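Local coordinates for protein acyl-CoA dehydrogenase FadE3 (PDB 4IV6) that is a four-chain flavoprotein of the acyl-CoA dehydrogenase family that binds dihydroflavine-adenine dinucleotide, at residues L43-T46 with M47-I50; G87-G90 with G91-V95; D263-R266 with Y267-E270. All coordinates share one frame; numbering follows the deposited sequence. Where two conformers were deposited one is given.

Interaction 1. Residues L43-T46 with M47-I50; sequences LIET and MKEI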
loop_
_atom_site.group_PDB
_atom_site.type_symbol
_atom_site.label_atom_id
_atom_site.label_comp_id
_atom_site.label_asym_id
_atom_site.label_seq_id
_atom_site.Cartn_x
_atom_site.Cartn_y
_atom_site.Cartn_z
ATOM N N LEU B 43 -30.974 -0.925 -24.312
ATOM C CA LEU B 43 -29.952 -1.884 -23.910
ATOM C C LEU B 43 -30.545 -2.954 -22.959
ATOM O O LEU B 43 -30.290 -4.146 -23.121
ATOM C CB LEU B 43 -28.759 -1.162 -23.257
ATOM C CG LEU B 43 -27.985 -0.218 -24.188
ATOM C CD1 LEU B 43 -26.873 0.494 -23.435
ATOM C CD2 LEU B 43 -27.413 -0.960 -25.396
ATOM N N ILE B 44 -31.341 -2.525 -21.991
ATOM C CA ILE B 44 -31.902 -3.455 -21.026
ATOM C C ILE B 44 -32.889 -4.417 -21.716
ATOM O O ILE B 44 -32.923 -5.606 -21.402
ATOM C CB ILE B 44 -32.516 -2.706 -19.823
ATOM C CG1 ILE B 44 -31.382 -2.180 -18.936
ATOM C CG2 ILE B 44 -33.397 -3.628 -18.999
ATOM C CD1 ILE B 44 -31.843 -1.369 -17.746
ATOM N N GLU B 45 -33.644 -3.910 -22.678
ATOM C CA GLU B 45 -34.569 -4.739 -23.439
ATOM C C GLU B 45 -33.818 -5.823 -24.225
ATOM O O GLU B 45 -34.232 -6.969 -24.235
ATOM C CB GLU B 45 -35.420 -3.859 -24.351
ATOM C CG GLU B 45 -36.668 -4.520 -24.875
ATOM C CD GLU B 45 -37.668 -4.909 -23.781
ATOM O OE1 GLU B 45 -37.764 -4.288 -22.694
ATOM O OE2 GLU B 45 -38.380 -5.877 -24.046
ATOM N N THR B 46 -32.697 -5.464 -24.831
ATOM C CA THR B 46 -31.864 -6.439 -25.509
ATOM C C THR B 46 -31.339 -7.459 -24.495
ATOM O O THR B 46 -31.269 -8.644 -24.783
ATOM C CB THR B 46 -30.696 -5.760 -26.254
ATOM O OG1 THR B 46 -31.225 -4.855 -27.240
ATOM C CG2 THR B 46 -29.796 -6.798 -26.927
ATOM N N MET B 47 -31.008 -7.011 -23.288
ATOM C CA MET B 47 -30.580 -7.946 -22.239
ATOM C C MET B 47 -31.669 -8.928 -21.885
ATOM O O MET B 47 -31.412 -10.128 -21.723
ATOM C CB MET B 47 -30.110 -7.199 -20.990
ATOM C CG MET B 47 -28.808 -6.466 -21.253
ATOM S SD MET B 47 -28.421 -5.238 -19.999
ATOM C CE MET B 47 -28.426 -6.233 -18.522
ATOM N N LYS B 48 -32.898 -8.445 -21.811
ATOM C CA LYS B 48 -34.016 -9.350 -21.595
ATOM C C LYS B 48 -34.098 -10.446 -22.692
ATOM O O LYS B 48 -34.219 -11.632 -22.373
ATOM C CB LYS B 48 -35.321 -8.578 -21.515
ATOM C CG LYS B 48 -35.417 -7.641 -20.327
ATOM C CD LYS B 48 -36.760 -6.942 -20.312
ATOM C CE LYS B 48 -36.777 -5.925 -19.207
ATOM N NZ LYS B 48 -38.127 -5.406 -18.964
ATOM N N GLU B 49 -34.011 -10.056 -23.958
ATOM C CA GLU B 49 -34.090 -11.009 -25.081
ATOM C C GLU B 49 -32.951 -12.047 -25.043
ATOM O O GLU B 49 -33.147 -13.222 -25.317
ATOM C CB GLU B 49 -34.056 -10.248 -26.412
ATOM C CG GLU B 49 -35.235 -9.290 -26.608
ATOM C CD GLU B 49 -35.030 -8.202 -27.684
ATOM O OE1 GLU B 49 -33.927 -8.087 -28.294
ATOM O OE2 GLU B 49 -36.006 -7.430 -27.891
ATOM N N ILE B 50 -31.759 -11.569 -24.708
ATOM C CA ILE B 50 -30.563 -12.408 -24.546
ATOM C C ILE B 50 -30.782 -13.490 -23.481
ATOM O O ILE B 50 -30.175 -14.538 -23.534
ATOM C CB ILE B 50 -29.347 -11.532 -24.131
ATOM C CG1 ILE B 50 -28.833 -10.734 -25.321
ATOM C CG2 ILE B 50 -28.193 -12.362 -23.571
ATOM C CD1 ILE B 50 -27.702 -9.807 -24.957
HETATM O O HOH W 1 -32.381 -6.061 -29.280
#
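Leu43, Ile44, Glu45 and Thr46 pass their carbonyl oxygens in turn to the amides of Met47, Lys48, Glu49 and Ile50, an unbroken run of alpha-helical i to i+4 bonds in which Lys48 N lies 2.9 Å from Ile44 O. On the polar side, Thr46 and Glu49 share a water: its oxygen is 2.6 Å from Thr46 OG1 and donates to Glu49 OE1 at 2.7 Å. Placed beside its own backbone N (chi1 -60°), the threonine hydroxyl also hydrogen-bonds Glu42 O, while the other branch serves packing, with Thr46 CG2 4.2 Å from Ile50 CD1. Threonine suits a boundary position because its two branches differ in this way. Glu45 bends at chi2 (63°) and turns its carboxylate across the extended lysine, so that Glu45 OE1 comes within 3.7 Å of Lys48 CD. The charges themselves form a long salt bridge, Glu45 OE1 to Lys48 NZ 3.9 Å; the ammonium group also hydrogen-bonds Gly118 O. The aliphatic stem of Lys48 also crosses Ile44, with Lys48 CE 4.1 Å from Ile44 CG2. Met47 leads inward, its SD 4.4 Å from Ile44 CG1, and its flexible thioether chain packs on Phe21 of helix 9-26 and on Ile52. This division into a charged outer side and an apolar inner side marks an amphipathic helix, here helix 41-50 of the N-terminal domain of the acyl-CoA dehydrogenase family.

Interaction 2. Residues G87-G90 with G91-V95; sequences GAMG and GHTVV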
loop_
_atom_site.group_PDB
_atom_site.type_symbol
_atom_site.label_atom_id
_atom_site.label_comp_id
_atom_site.label_asym_id
_atom_site.label_seq_id
_atom_site.Cartn_x
_atom_site.Cartn_y
_atom_site.Cartn_z
ATOM N N GLY B 87 -25.392 -4.132 -12.691
ATOM C CA GLY B 87 -26.189 -3.745 -11.500
ATOM C C GLY B 87 -27.670 -3.925 -11.745
ATOM O O GLY B 87 -28.431 -4.272 -10.845
ATOM N N ALA B 88 -28.085 -3.709 -12.984
ATOM C CA ALA B 88 -29.489 -3.857 -13.368
ATOM C C ALA B 88 -30.044 -5.235 -13.097
ATOM O O ALA B 88 -31.255 -5.374 -12.865
ATOM C CB ALA B 88 -29.668 -3.532 -14.847
ATOM N N MET B 89 -29.190 -6.255 -13.139
ATOM C CA MET B 89 -29.643 -7.656 -12.992
ATOM C C MET B 89 -29.168 -8.388 -11.720
ATOM O O MET B 89 -29.581 -9.511 -11.471
ATOM C CB MET B 89 -29.323 -8.467 -14.269
ATOM C CG MET B 89 -27.873 -8.414 -14.745
ATOM S SD MET B 89 -26.765 -9.527 -13.843
ATOM C CE MET B 89 -27.472 -11.078 -14.227
ATOM N N GLY B 90 -28.341 -7.748 -10.907
ATOM C CA GLY B 90 -27.764 -8.384 -9.715
ATOM C C GLY B 90 -28.757 -8.787 -8.636
ATOM O O GLY B 90 -28.929 -9.984 -8.337
ATOM N N GLY B 91 -29.426 -7.799 -8.052
ATOM C CA GLY B 91 -30.512 -8.080 -7.120
ATOM C C GLY B 91 -31.598 -9.002 -7.656
ATOM O O GLY B 91 -32.134 -9.830 -6.920
ATOM N N HIS B 92 -31.921 -8.877 -8.944
ATOM C CA HIS B 92 -32.896 -9.747 -9.584
ATOM C C HIS B 92 -32.438 -11.191 -9.516
ATOM O O HIS B 92 -33.209 -12.088 -9.198
ATOM C CB HIS B 92 -33.089 -9.305 -11.033
ATOM C CG HIS B 92 -34.017 -10.150 -11.830
ATOM N ND1 HIS B 92 -35.356 -9.850 -11.987
ATOM C CD2 HIS B 92 -33.785 -11.246 -12.590
ATOM C CE1 HIS B 92 -35.917 -10.750 -12.776
ATOM N NE2 HIS B 92 -34.978 -11.602 -13.166
ATOM N N THR B 93 -31.167 -11.424 -9.793
ATOM C CA THR B 93 -30.601 -12.773 -9.663
ATOM C C THR B 93 -30.672 -13.311 -8.216
ATOM O O THR B 93 -31.026 -14.472 -7.969
ATOM C CB THR B 93 -29.138 -12.807 -10.142
ATOM O OG1 THR B 93 -29.024 -12.148 -11.427
ATOM C CG2 THR B 93 -28.663 -14.228 -10.252
ATOM N N VAL B 94 -30.332 -12.465 -7.265
ATOM C CA VAL B 94 -30.372 -12.872 -5.871
ATOM C C VAL B 94 -31.807 -13.257 -5.496
ATOM O O VAL B 94 -32.013 -14.286 -4.871
ATOM C CB VAL B 94 -29.803 -11.778 -4.956
ATOM C CG1 VAL B 94 -29.979 -12.146 -3.503
ATOM C CG2 VAL B 94 -28.316 -11.561 -5.259
ATOM N N VAL B 95 -32.798 -12.459 -5.914
ATOM C CA VAL B 95 -34.196 -12.793 -5.599
ATOM C C VAL B 95 -34.598 -14.093 -6.277
ATOM O O VAL B 95 -35.299 -14.917 -5.662
ATOM C CB VAL B 95 -35.199 -11.681 -5.991
ATOM C CG1 VAL B 95 -36.632 -12.128 -5.738
ATOM C CG2 VAL B 95 -34.902 -10.408 -5.231
HETATM O O HOH W 2 -28.453 -5.091 -8.398
HETATM O O HOH W 3 -31.703 -6.217 -10.174
#
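Met89 folds its chain over with chi1 at 53° and further bends at chi2 and chi3, bringing Met89 CE to 3.4 Å from Thr93 OG1, the two side chains lying side by side. Thr93, with chi1 -48°, keeps its hydroxyl beside its own amide, so one residue grips Met89 O twice: Thr93 OG1 at 2.7 Å and Thr93 N at 3.0 Å, from opposite faces of the carbonyl plane. A hydroxyl beside the amide gives threonine this second donor, which suits it to a buried turn. Next along, Val94 N bonds Gly90 O at 3.0 Å in the ordinary helical manner. In the preceding turn two waters stand between carbonyl and amide. One donates to Gly87 O at 2.6 Å and accepts from Gly91 N; the other donates to Ala88 O and accepts from His92 N, both of its bonds 2.9 Å long. Water thus takes the place of two direct i to i+4 links at a glycine-rich place close to the bound dihydroflavine-adenine dinucleotide. His92 suits the interior because both ring nitrogens are used: NE2 bonds Phe53 O and ND1 bonds Ala122 N. Thr93 OG1 also bonds Tyr71 OH of helix 68-81. Helix 83-102 packs here against both strand 122-125, touched by Val94 and Val95, and helix 234-270, where Thr93 meets Val244 and Val94 meets Met238.

Interaction 3. Residues D263-R266 with Y267-E270; sequences DALR and YSQE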
loop_
_atom_site.group_PDB
_atom_site.type_symbol
_atom_site.label_atom_id
_atom_site.label_comp_id
_atom_site.label_asym_id
_atom_site.label_seq_id
_atom_site.Cartn_x
_atom_site.Cartn_y
_atom_site.Cartn_z
ATOM N N ASP B 263 -7.929 -0.272 -21.485
ATOM C CA ASP B 263 -7.736 1.087 -21.975
ATOM C C ASP B 263 -6.327 1.584 -21.685
ATOM O O ASP B 263 -5.692 2.200 -22.528
ATOM C CB ASP B 263 -8.750 2.067 -21.370
ATOM C CG ASP B 263 -10.141 1.927 -21.966
ATOM O OD1 ASP B 263 -10.342 1.045 -22.851
ATOM O OD2 ASP B 263 -11.054 2.688 -21.529
ATOM N N ALA B 264 -5.840 1.325 -20.480
ATOM C CA ALA B 264 -4.508 1.743 -20.087
ATOM C C ALA B 264 -3.425 1.064 -20.943
ATOM O O ALA B 264 -2.497 1.707 -21.406
ATOM C CB ALA B 264 -4.295 1.435 -18.625
ATOM N N LEU B 265 -3.565 -0.231 -21.167
ATOM C CA LEU B 265 -2.575 -0.970 -21.958
ATOM C C LEU B 265 -2.553 -0.508 -23.396
ATOM O O LEU B 265 -1.483 -0.291 -23.960
ATOM C CB LEU B 265 -2.880 -2.455 -21.916
ATOM C CG LEU B 265 -1.928 -3.368 -22.681
ATOM C CD1 LEU B 265 -0.495 -3.227 -22.202
ATOM C CD2 LEU B 265 -2.399 -4.803 -22.482
ATOM N N ARG B 266 -3.735 -0.331 -23.975
ATOM C CA ARG B 266 -3.840 0.206 -25.316
ATOM C C ARG B 266 -3.252 1.605 -25.395
ATOM O O ARG B 266 -2.424 1.886 -26.258
ATOM C CB ARG B 266 -5.285 0.251 -25.795
ATOM C CG ARG B 266 -5.449 0.981 -27.124
ATOM C CD ARG B 266 -6.895 0.969 -27.650
ATOM N NE ARG B 266 -7.855 1.412 -26.623
ATOM C CZ ARG B 266 -7.935 2.648 -26.101
ATOM N NH1 ARG B 266 -7.123 3.654 -26.488
ATOM N NH2 ARG B 266 -8.855 2.895 -25.182
ATOM N N TYR B 267 -3.684 2.499 -24.506
ATOM C CA TYR B 267 -3.155 3.860 -24.544
ATOM C C TYR B 267 -1.628 3.884 -24.436
ATOM O O TYR B 267 -0.994 4.686 -25.089
ATOM C CB TYR B 267 -3.734 4.717 -23.419
ATOM C CG TYR B 267 -3.437 6.179 -23.572
ATOM C CD1 TYR B 267 -4.097 6.954 -24.536
ATOM C CD2 TYR B 267 -2.501 6.801 -22.757
ATOM C CE1 TYR B 267 -3.823 8.323 -24.689
ATOM C CE2 TYR B 267 -2.222 8.158 -22.883
ATOM C CZ TYR B 267 -2.870 8.920 -23.855
ATOM O OH TYR B 267 -2.579 10.275 -23.941
ATOM N N SER B 268 -1.059 3.007 -23.621
ATOM C CA SER B 268 0.392 2.983 -23.358
ATOM C C SER B 268 1.231 2.587 -24.580
ATOM O O SER B 268 2.451 2.814 -24.629
ATOM C CB SER B 268 0.729 2.031 -22.213
ATOM O OG SER B 268 0.780 0.681 -22.648
ATOM N N GLN B 269 0.555 2.011 -25.566
ATOM C CA GLN B 269 1.162 1.703 -26.836
ATOM C C GLN B 269 0.923 2.814 -27.879
ATOM O O GLN B 269 1.703 2.960 -28.779
ATOM C CB GLN B 269 0.599 0.375 -27.349
ATOM C CG GLN B 269 1.009 -0.797 -26.485
ATOM C CD GLN B 269 0.168 -2.024 -26.783
ATOM O OE1 GLN B 269 0.413 -2.744 -27.756
ATOM N NE2 GLN B 269 -0.855 -2.236 -25.983
ATOM N N GLU B 270 -0.151 3.585 -27.735
ATOM C CA GLU B 270 -0.485 4.626 -28.686
ATOM C C GLU B 270 0.263 5.919 -28.369
ATOM O O GLU B 270 0.740 6.554 -29.247
ATOM C CB GLU B 270 -1.989 4.884 -28.693
ATOM C CG GLU B 270 -2.786 3.715 -29.249
ATOM C CD GLU B 270 -4.292 3.871 -29.054
ATOM O OE1 GLU B 270 -4.732 4.708 -28.222
ATOM O OE2 GLU B 270 -5.053 3.125 -29.718
#
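Asp263 O receives the amide of Tyr267, with Tyr267 N 2.8 Å away; the tyrosine ring stacks on His341, and its side chain lies about 5 Å from a bound dihydroflavine-adenine dinucleotide. The aspartate's carboxylate has two partners: OD2 hydrogen-bonds Tyr355 OH, and Asp263 OD1 takes a weak bond from Arg266 NH2 at 3.3 Å. Ala264 accepts Ser268 N at its carbonyl O, 2.9 Å apart; its small methyl fits where helices 282-310 and 316-340 press close. At Leu265 the regular pattern gives way, since the Gln269 N bond to Leu265 O is weak. Side chains take over: Leu265 O is met by Ser268 OG at 2.8 Å and by Gln269 NE2 at 2.9 Å, from opposite faces of the carbonyl plane. Serine and glutamine suit these places because each can donate to a carbonyl of the preceding turn. This is the last turn of the long helix 234-270, part of the C-terminal helical domain of the family, and here Gln269 also packs on Val381 of the second subunit. Arg266 O likewise has two donors, Glu270 N and Gln269 N. Bent at chi3 (51°), the Arg266 side chain brings NH1 to Glu270 OE1 at 3.1 Å, completing a salt-bridge network with Asp263; this bond lies in the guanidinium plane but meets the carboxylate from above, the two planes being 45° apart. Glu270 OE2 rests against the arginine stem, 3.4 Å from Arg266 CG.

In the fold
All three contacts lie within single helices, but at different depths. Interaction 2 is the core one, its centre about 6 Å from the centre of the chain; interactions 1 and 3 are partly buried, their centres about 17 Å and 29 Å from it. Interactions 1 and 2 belong to the N-terminal domain and touch directly, Ile44 CD1 packing on Ala88 CB at 4.2 Å. Interaction 3 stands apart on helix 234-270, its nearest atoms about 16 Å from interaction 1 and about 18 Å from interaction 2; an earlier part of that same helix packs on interaction 2. Chemistry follows place: charges mark the solvent-facing sides of 1 and 3, whereas uncharged hydroxyl, carbonyl and water bonding dominates 2. Of the three, only interaction 3 meets another subunit.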